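Local coordinates for protein pectate lyase (Paenibacillus sp. 0602, PDB 5GT5) that cleaves polygalacturonate and pectins of varied methyl esterification by endo-acting, probably calcium-dependent elimination, at residues A[201-204]-A[205-208]; A[263-267]-A[268-272]; A[349-352]-A[353-357]. The protein carries 1 engineered substitution. All coordinates share one frame; numbering follows the deposited sequence.

All three contacts are local, each within one continuous run of chain, but they belong to different parts of a parallel beta-helix enzyme. Contact 2 lies deepest, at a bend of strand 262-271 in the coil wall, where leucine, asparagine and tyrosine pack in the interior. Contact 1, also mostly buried, is the start of helix 203-212, in the excursion of chain between strands 184-194 and 262-271; capping, backbone and arginine-to-carbonyl bonds dominate there. Contact 3 is a surface loop between strands 346-349 and 363-367, held by an asparagine amide and an aspartate carboxylate that bind backbone groups, with an arginine-glutamine bond beside them. No two contacts touch; the nearest atoms of contacts 1 and 2 are about 10 Å apart.

Contact 1: A[201-204]-A[205-208]; sequences NSWV and TRQI
R206 folds back over N201 and grips the chain just ahead of the helix. Its NE donates to N201 O at 2.9 Å, approaching from above the carbonyl plane instead of along a lone pair, and NH2 reaches the same oxygen in a weak bond. A further weak bond runs from NE to S202 O. The bend at chi3 (-87°) turns the guanidinium back toward these carbonyls. Arginine suits the place because it has both several N-H groups and a long aliphatic stem: N201 OD1 lies 3.4 Å from R206 CD. A methionine in its place would probably leave N201 O without NE and NH2 as donors and set the preceding loop freer to move.

Flat groups flank the guanidinium on both faces. W203 presents CE3 over one face, with the ring plane nearly perpendicular to it, and CE3 is 3.9 Å from R206 NH1. The indole also stacks on H83 and bonds W136 O through NE1. ND2 of N201 lies over the opposite face, offset toward the rim, the two planes 29° apart.

Backbone and capping bonds start helix 203-212, which belongs to the excursion between strands 184-194 and 262-271 of the parallel beta-helix. S202 is the N-cap: its OG accepts from T205 N at 3.1 Å, a task for which a short hydroxyl is well suited. D196 supports the cap, one carboxylate oxygen bonding S202 OG and the other V204 N, and its negative charge probably favours the helix start. R206 N to S202 O, at 2.9 Å, begins the regular series, followed by Q207 N to W203 O and I208 N to V204 O.

Apolar packing is slighter. V204 and I208 lie side by side, CG1 to CD1 3.9 Å, and both touch helix 233-241.

Contact 2: A[263-267]-A[268-272]; sequences ITLHH and NVYKD
L265, N268 and Y270 come together inside a bend of strand 262-271, one of the wall strands of the parallel beta-helix typical of this lyase family. The chain turns at H267, whose backbone adopts the left-handed helical conformation. Here the packing is close. L265 crosses Y270 at about a right angle, its CD1 3.6 Å from Y270 OH. With CG of N268 anti to the carbonyl carbon (chi1 -62°), ND2 sits between L265 CB, at 3.9 Å, and Y270 OH. A branched leucine fills the interior, while asparagine serves polar backbone groups there: N268 OD1 accepts from S191 N and ND2 donates to I188 O, both of the neighbouring strand 184-194. Y270 adds a ring stacked on F193 and a hydroxyl bonded to H247. H266 and H267 point away from N268 but are buried too, stacked on Y288 and W190; they join ND1 to ND1 at 2.8 Å, and H267 NE2 continues to D414.

The looser side holds V269, turned away, and exposed K271, whose NZ makes a long, weak salt bridge of 3.4 Å to OD2 of the buried D272. Back in the interior, N268 ND2 donates to Y270 OH at 3.1 Å, the oxygen lying 27° out of the amide plane.

Contact 3: A[349-352]-A[353-357]; sequences RNNQ and TDPTN
From N351 to N357 the backbone curls round the N351 side chain and closes with a type I beta turn, D354 to N357, in which N357 N bonds D354 O at 2.9 Å. The N351 amide fills the inside of this curl and uses both its ends. OD1 accepts from D354 N at 3.0 Å, the N-H coming in the carbonyl plane, and more weakly from T353 N at 3.1 Å. ND2 donates weakly to D354 O and to N357 O, while its stronger partner is the hydroxyl of T361. With CG anti to the backbone N (chi1 -173°), the amide is carried forward toward the residues that follow it. Asparagine suits this largely buried place because one short group supplies both an acceptor and a donor, so that one side chain can meet backbone atoms of both kinds.

The curl is part of the loop between strands 346-349 and 363-367, at the surface of the parallel beta-helix. Within the turn D354 forms an Asx turn, its OD1 taking T356 N at 2.9 Å and T356 OG1 at 2.7 Å, both from the same face of the carboxylate. The threonine hydroxyl thus adds a second donor to the backbone N-H of the Asx turn, and P355, with its ring restricting phi, fits the second position of a type I turn; its CD also rests near N351 OD1.

On the strand side, R349 and Q352 tie the start of the loop together. R349 NE donates to Q352 OE1 over 2.8 Å, the oxygen lying in the guanidinium plane and using a lone pair, in an almost straight bond of 170°. Q352 also packs on strand 324-329, and its side chain lies about 7 Å from that of R276, the likely active-site arginine.

Contact 1: A[201-204]-A[205-208]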
loop_
_atom_site.group_PDB
_atom_site.type_symbol
_atom_site.label_atom_id
_atom_site.label_comp_id
_atom_site.label_asym_id
_atom_site.label_seq_id
_atom_site.Cartn_x
_atom_site.Cartn_y
_atom_site.Cartn_z
ATOM N N ASN A 201 31.194 30.498 -11.123
ATOM C CA ASN A 201 31.436 29.096 -11.481
ATOM C C ASN A 201 30.227 28.216 -11.230
ATOM O O ASN A 201 30.350 27.003 -11.051
ATOM C CB ASN A 201 32.647 28.492 -10.754
ATOM C CG ASN A 201 33.239 27.315 -11.512
ATOM O OD1 ASN A 201 33.308 27.320 -12.764
ATOM N ND2 ASN A 201 33.689 26.296 -10.765
ATOM N N SER A 202 29.038 28.804 -11.256
ATOM C CA SER A 202 27.852 27.971 -11.073
ATOM C C SER A 202 27.684 26.982 -12.217
ATOM O O SER A 202 28.232 27.133 -13.319
ATOM C CB SER A 202 26.590 28.827 -10.921
ATOM O OG SER A 202 26.146 29.307 -12.193
ATOM N N TRP A 203 26.878 25.965 -11.958
ATOM C CA TRP A 203 26.617 24.946 -12.970
ATOM C C TRP A 203 26.062 25.510 -14.274
ATOM O O TRP A 203 26.474 25.122 -15.386
ATOM C CB TRP A 203 25.643 23.915 -12.391
ATOM C CG TRP A 203 25.407 22.711 -13.276
ATOM C CD1 TRP A 203 24.266 22.416 -13.977
ATOM C CD2 TRP A 203 26.328 21.641 -13.541
ATOM N NE1 TRP A 203 24.423 21.233 -14.658
ATOM C CE2 TRP A 203 25.686 20.747 -14.427
ATOM C CE3 TRP A 203 27.645 21.383 -13.147
ATOM C CZ2 TRP A 203 26.298 19.580 -14.898
ATOM C CZ3 TRP A 203 28.258 20.228 -13.615
ATOM C CH2 TRP A 203 27.585 19.335 -14.477
ATOM N N VAL A 204 25.107 26.427 -14.131
ATOM C CA VAL A 204 24.534 27.092 -15.289
ATOM C C VAL A 204 25.567 28.015 -15.969
ATOM O O VAL A 204 25.657 28.042 -17.191
ATOM C CB VAL A 204 23.261 27.857 -14.931
ATOM C CG1 VAL A 204 22.816 28.739 -16.106
ATOM C CG2 VAL A 204 22.157 26.887 -14.568
ATOM N N THR A 205 26.368 28.727 -15.190
ATOM C CA THR A 205 27.374 29.598 -15.798
ATOM C C THR A 205 28.410 28.801 -16.599
ATOM O O THR A 205 28.804 29.217 -17.696
ATOM C CB THR A 205 28.057 30.422 -14.720
ATOM O OG1 THR A 205 27.076 31.267 -14.110
ATOM C CG2 THR A 205 29.196 31.293 -15.321
ATOM N N ARG A 206 28.815 27.643 -16.072
ATOM C CA ARG A 206 29.715 26.780 -16.822
ATOM C C ARG A 206 29.113 26.334 -18.144
ATOM O O ARG A 206 29.786 26.326 -19.171
ATOM C CB ARG A 206 30.155 25.572 -16.012
ATOM C CG ARG A 206 31.327 25.889 -15.099
ATOM C CD ARG A 206 31.650 24.727 -14.161
ATOM N NE ARG A 206 30.833 24.850 -12.974
ATOM C CZ ARG A 206 30.646 23.877 -12.083
ATOM N NH1 ARG A 206 31.235 22.692 -12.255
ATOM N NH2 ARG A 206 29.859 24.092 -11.025
ATOM N N GLN A 207 27.816 26.020 -18.147
ATOM C CA GLN A 207 27.177 25.667 -19.408
ATOM C C GLN A 207 27.178 26.854 -20.385
ATOM O O GLN A 207 27.473 26.700 -21.572
ATOM C CB GLN A 207 25.725 25.232 -19.124
ATOM C CG GLN A 207 24.826 25.053 -20.370
ATOM C CD GLN A 207 25.227 23.840 -21.158
ATOM O OE1 GLN A 207 24.657 22.766 -20.973
ATOM N NE2 GLN A 207 26.246 23.982 -22.018
ATOM N N ILE A 208 26.807 28.029 -19.896
ATOM C CA ILE A 208 26.718 29.192 -20.781
ATOM C C ILE A 208 28.112 29.605 -21.296
ATOM O O ILE A 208 28.261 29.930 -22.477
ATOM C CB ILE A 208 25.967 30.359 -20.134
ATOM C CG1 ILE A 208 24.458 30.266 -20.417
ATOM C CG2 ILE A 208 26.366 31.683 -20.768
ATOM C CD1 ILE A 208 23.772 29.026 -19.887
#

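Contact 2: A[263-267]-A[268-272]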
loop_
_atom_site.group_PDB
_atom_site.type_symbol
_atom_site.label_atom_id
_atom_site.label_comp_id
_atom_site.label_asym_id
_atom_site.label_seq_id
_atom_site.Cartn_x
_atom_site.Cartn_y
_atom_site.Cartn_z
ATOM N N ILE A 263 -0.309 12.363 -2.790
ATOM C CA ILE A 263 0.934 12.988 -2.368
ATOM C C ILE A 263 0.702 14.106 -1.348
ATOM O O ILE A 263 -0.249 14.883 -1.466
ATOM C CB ILE A 263 1.727 13.498 -3.599
ATOM C CG1 ILE A 263 3.112 13.959 -3.179
ATOM C CG2 ILE A 263 1.018 14.637 -4.351
ATOM C CD1 ILE A 263 4.079 14.111 -4.373
ATOM N N THR A 264 1.564 14.145 -0.336
ATOM C CA THR A 264 1.619 15.226 0.639
ATOM C C THR A 264 2.940 15.929 0.496
ATOM O O THR A 264 4.000 15.275 0.487
ATOM C CB THR A 264 1.533 14.680 2.077
ATOM O OG1 THR A 264 0.360 13.872 2.200
ATOM C CG2 THR A 264 1.510 15.805 3.105
ATOM N N LEU A 265 2.899 17.265 0.415
ATOM C CA LEU A 265 4.109 18.122 0.435
ATOM C C LEU A 265 4.040 19.006 1.678
ATOM O O LEU A 265 3.021 19.670 1.889
ATOM C CB LEU A 265 4.130 19.047 -0.792
ATOM C CG LEU A 265 3.920 18.372 -2.154
ATOM C CD1 LEU A 265 3.847 19.417 -3.252
ATOM C CD2 LEU A 265 5.037 17.359 -2.444
ATOM N N HIS A 266 5.080 19.060 2.500
ATOM C CA HIS A 266 5.013 19.962 3.648
ATOM C C HIS A 266 6.367 20.375 4.160
ATOM O O HIS A 266 7.340 19.599 4.085
ATOM C CB HIS A 266 4.101 19.431 4.777
ATOM C CG HIS A 266 4.706 18.374 5.627
ATOM N ND1 HIS A 266 5.464 18.667 6.749
ATOM C CD2 HIS A 266 4.642 17.020 5.562
ATOM C CE1 HIS A 266 5.854 17.546 7.312
ATOM N NE2 HIS A 266 5.367 16.522 6.613
ATOM N N HIS A 267 6.440 21.615 4.665
ATOM C CA HIS A 267 7.712 22.168 5.166
ATOM C C HIS A 267 8.805 22.079 4.100
ATOM O O HIS A 267 9.973 21.815 4.379
ATOM C CB HIS A 267 8.116 21.513 6.514
ATOM C CG HIS A 267 7.179 21.864 7.626
ATOM N ND1 HIS A 267 6.014 21.157 7.883
ATOM C CD2 HIS A 267 7.171 22.906 8.505
ATOM C CE1 HIS A 267 5.344 21.742 8.853
ATOM N NE2 HIS A 267 6.039 22.799 9.266
ATOM N N ASN A 268 8.403 22.316 2.848
ATOM C CA ASN A 268 9.352 22.388 1.733
ATOM C C ASN A 268 9.510 23.805 1.271
ATOM O O ASN A 268 8.562 24.603 1.350
ATOM C CB ASN A 268 8.896 21.586 0.513
ATOM C CG ASN A 268 8.767 20.111 0.789
ATOM O OD1 ASN A 268 9.456 19.545 1.667
ATOM N ND2 ASN A 268 7.876 19.462 0.031
ATOM N N VAL A 269 10.703 24.122 0.776
ATOM C CA VAL A 269 10.953 25.421 0.128
ATOM C C VAL A 269 11.181 25.206 -1.355
ATOM O O VAL A 269 12.050 24.414 -1.744
ATOM C CB VAL A 269 12.185 26.134 0.738
ATOM C CG1 VAL A 269 12.512 27.448 -0.004
ATOM C CG2 VAL A 269 11.971 26.397 2.216
ATOM N N TYR A 270 10.381 25.885 -2.180
ATOM C CA TYR A 270 10.516 25.852 -3.643
ATOM C C TYR A 270 11.024 27.216 -4.060
ATOM O O TYR A 270 10.233 28.162 -4.179
ATOM C CB TYR A 270 9.154 25.555 -4.312
ATOM C CG TYR A 270 8.640 24.163 -3.962
ATOM C CD1 TYR A 270 9.045 23.053 -4.693
ATOM C CD2 TYR A 270 7.765 23.979 -2.894
ATOM C CE1 TYR A 270 8.630 21.766 -4.341
ATOM C CE2 TYR A 270 7.301 22.706 -2.554
ATOM C CZ TYR A 270 7.752 21.605 -3.278
ATOM O OH TYR A 270 7.302 20.355 -2.929
ATOM N N LYS A 271 12.349 27.342 -4.207
ATOM C CA LYS A 271 12.969 28.611 -4.511
ATOM C C LYS A 271 13.295 28.698 -5.983
ATOM O O LYS A 271 14.106 27.916 -6.497
ATOM C CB LYS A 271 14.241 28.772 -3.674
ATOM C CG LYS A 271 14.879 30.146 -3.870
ATOM C CD LYS A 271 16.171 30.301 -3.047
ATOM C CE LYS A 271 16.870 31.638 -3.336
ATOM N NZ LYS A 271 17.883 31.562 -4.436
ATOM N N ASP A 272 12.637 29.643 -6.664
ATOM C CA ASP A 272 12.850 29.855 -8.088
ATOM C C ASP A 272 12.569 28.588 -8.876
ATOM O O ASP A 272 13.332 28.189 -9.769
ATOM C CB ASP A 272 14.258 30.405 -8.341
ATOM C CG ASP A 272 14.486 31.712 -7.608
ATOM O OD1 ASP A 272 13.594 32.593 -7.707
ATOM O OD2 ASP A 272 15.537 31.836 -6.928
#

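Contact 3: A[349-352]-A[353-357]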
loop_
_atom_site.group_PDB
_atom_site.type_symbol
_atom_site.label_atom_id
_atom_site.label_comp_id
_atom_site.label_asym_id
_atom_site.label_seq_id
_atom_site.Cartn_x
_atom_site.Cartn_y
_atom_site.Cartn_z
ATOM N N ARG A 349 -3.909 27.202 -10.446
ATOM C CA ARG A 349 -4.440 26.918 -11.785
ATOM C C ARG A 349 -5.245 25.643 -11.771
ATOM O O ARG A 349 -4.939 24.695 -11.031
ATOM C CB ARG A 349 -3.311 26.817 -12.819
ATOM C CG ARG A 349 -2.593 28.129 -13.042
ATOM C CD ARG A 349 -1.517 27.991 -14.100
ATOM N NE ARG A 349 -2.112 27.968 -15.414
ATOM C CZ ARG A 349 -2.427 29.064 -16.109
ATOM N NH1 ARG A 349 -2.159 30.272 -15.624
ATOM N NH2 ARG A 349 -2.999 28.951 -17.299
ATOM N N ASN A 350 -6.267 25.616 -12.617
ATOM C CA ASN A 350 -7.222 24.518 -12.635
ATOM C C ASN A 350 -7.436 23.845 -13.989
ATOM O O ASN A 350 -8.265 22.963 -14.085
ATOM C CB ASN A 350 -8.570 24.949 -12.005
ATOM C CG ASN A 350 -9.358 25.923 -12.885
ATOM O OD1 ASN A 350 -8.866 26.406 -13.910
ATOM N ND2 ASN A 350 -10.585 26.208 -12.478
ATOM N N ASN A 351 -6.710 24.254 -15.025
ATOM C CA ASN A 351 -6.902 23.642 -16.338
ATOM C C ASN A 351 -5.825 24.137 -17.272
ATOM O O ASN A 351 -5.747 25.330 -17.545
ATOM C CB ASN A 351 -8.299 24.011 -16.899
ATOM C CG ASN A 351 -8.627 23.264 -18.185
ATOM O OD1 ASN A 351 -7.772 23.132 -19.065
ATOM N ND2 ASN A 351 -9.842 22.759 -18.291
ATOM N N GLN A 352 -4.982 23.217 -17.732
ATOM C CA GLN A 352 -3.872 23.537 -18.609
ATOM C C GLN A 352 -4.111 23.152 -20.067
ATOM O O GLN A 352 -3.471 23.696 -20.950
ATOM C CB GLN A 352 -2.641 22.749 -18.173
ATOM C CG GLN A 352 -2.168 23.049 -16.761
ATOM C CD GLN A 352 -1.709 24.460 -16.620
ATOM O OE1 GLN A 352 -2.510 25.339 -16.307
ATOM N NE2 GLN A 352 -0.407 24.705 -16.841
ATOM N N THR A 353 -5.030 22.234 -20.321
ATOM C CA THR A 353 -5.104 21.621 -21.647
ATOM C C THR A 353 -6.171 22.281 -22.531
ATOM O O THR A 353 -5.955 22.476 -23.720
ATOM C CB THR A 353 -5.336 20.091 -21.529
ATOM O OG1 THR A 353 -4.222 19.493 -20.846
ATOM C CG2 THR A 353 -5.461 19.441 -22.911
ATOM N N ASP A 354 -7.304 22.634 -21.953
ATOM C CA ASP A 354 -8.370 23.285 -22.713
ATOM C C ASP A 354 -9.401 23.821 -21.736
ATOM O O ASP A 354 -10.255 23.064 -21.285
ATOM C CB ASP A 354 -9.060 22.285 -23.645
ATOM C CG ASP A 354 -10.207 22.933 -24.446
ATOM O OD1 ASP A 354 -10.489 24.140 -24.238
ATOM O OD2 ASP A 354 -10.818 22.224 -25.278
ATOM N N PRO A 355 -9.312 25.129 -21.434
ATOM C CA PRO A 355 -10.218 25.703 -20.428
ATOM C C PRO A 355 -11.685 25.631 -20.801
ATOM O O PRO A 355 -12.510 25.744 -19.902
ATOM C CB PRO A 355 -9.746 27.153 -20.319
ATOM C CG PRO A 355 -8.254 27.056 -20.634
ATOM C CD PRO A 355 -8.234 26.062 -21.794
ATOM N N THR A 356 -12.021 25.367 -22.064
ATOM C CA THR A 356 -13.433 25.285 -22.405
ATOM C C THR A 356 -13.965 23.869 -22.219
ATOM O O THR A 356 -15.155 23.617 -22.397
ATOM C CB THR A 356 -13.658 25.645 -23.905
ATOM O OG1 THR A 356 -13.140 24.602 -24.752
ATOM C CG2 THR A 356 -12.982 26.967 -24.235
ATOM N N ASN A 357 -13.104 22.948 -21.773
ATOM C CA ASN A 357 -13.508 21.560 -21.583
ATOM C C ASN A 357 -13.378 21.114 -20.123
ATOM O O ASN A 357 -12.259 20.923 -19.619
ATOM C CB ASN A 357 -12.672 20.677 -22.520
ATOM C CG ASN A 357 -13.065 19.211 -22.473
ATOM O OD1 ASN A 357 -13.834 18.778 -21.619
ATOM N ND2 ASN A 357 -12.526 18.428 -23.414
#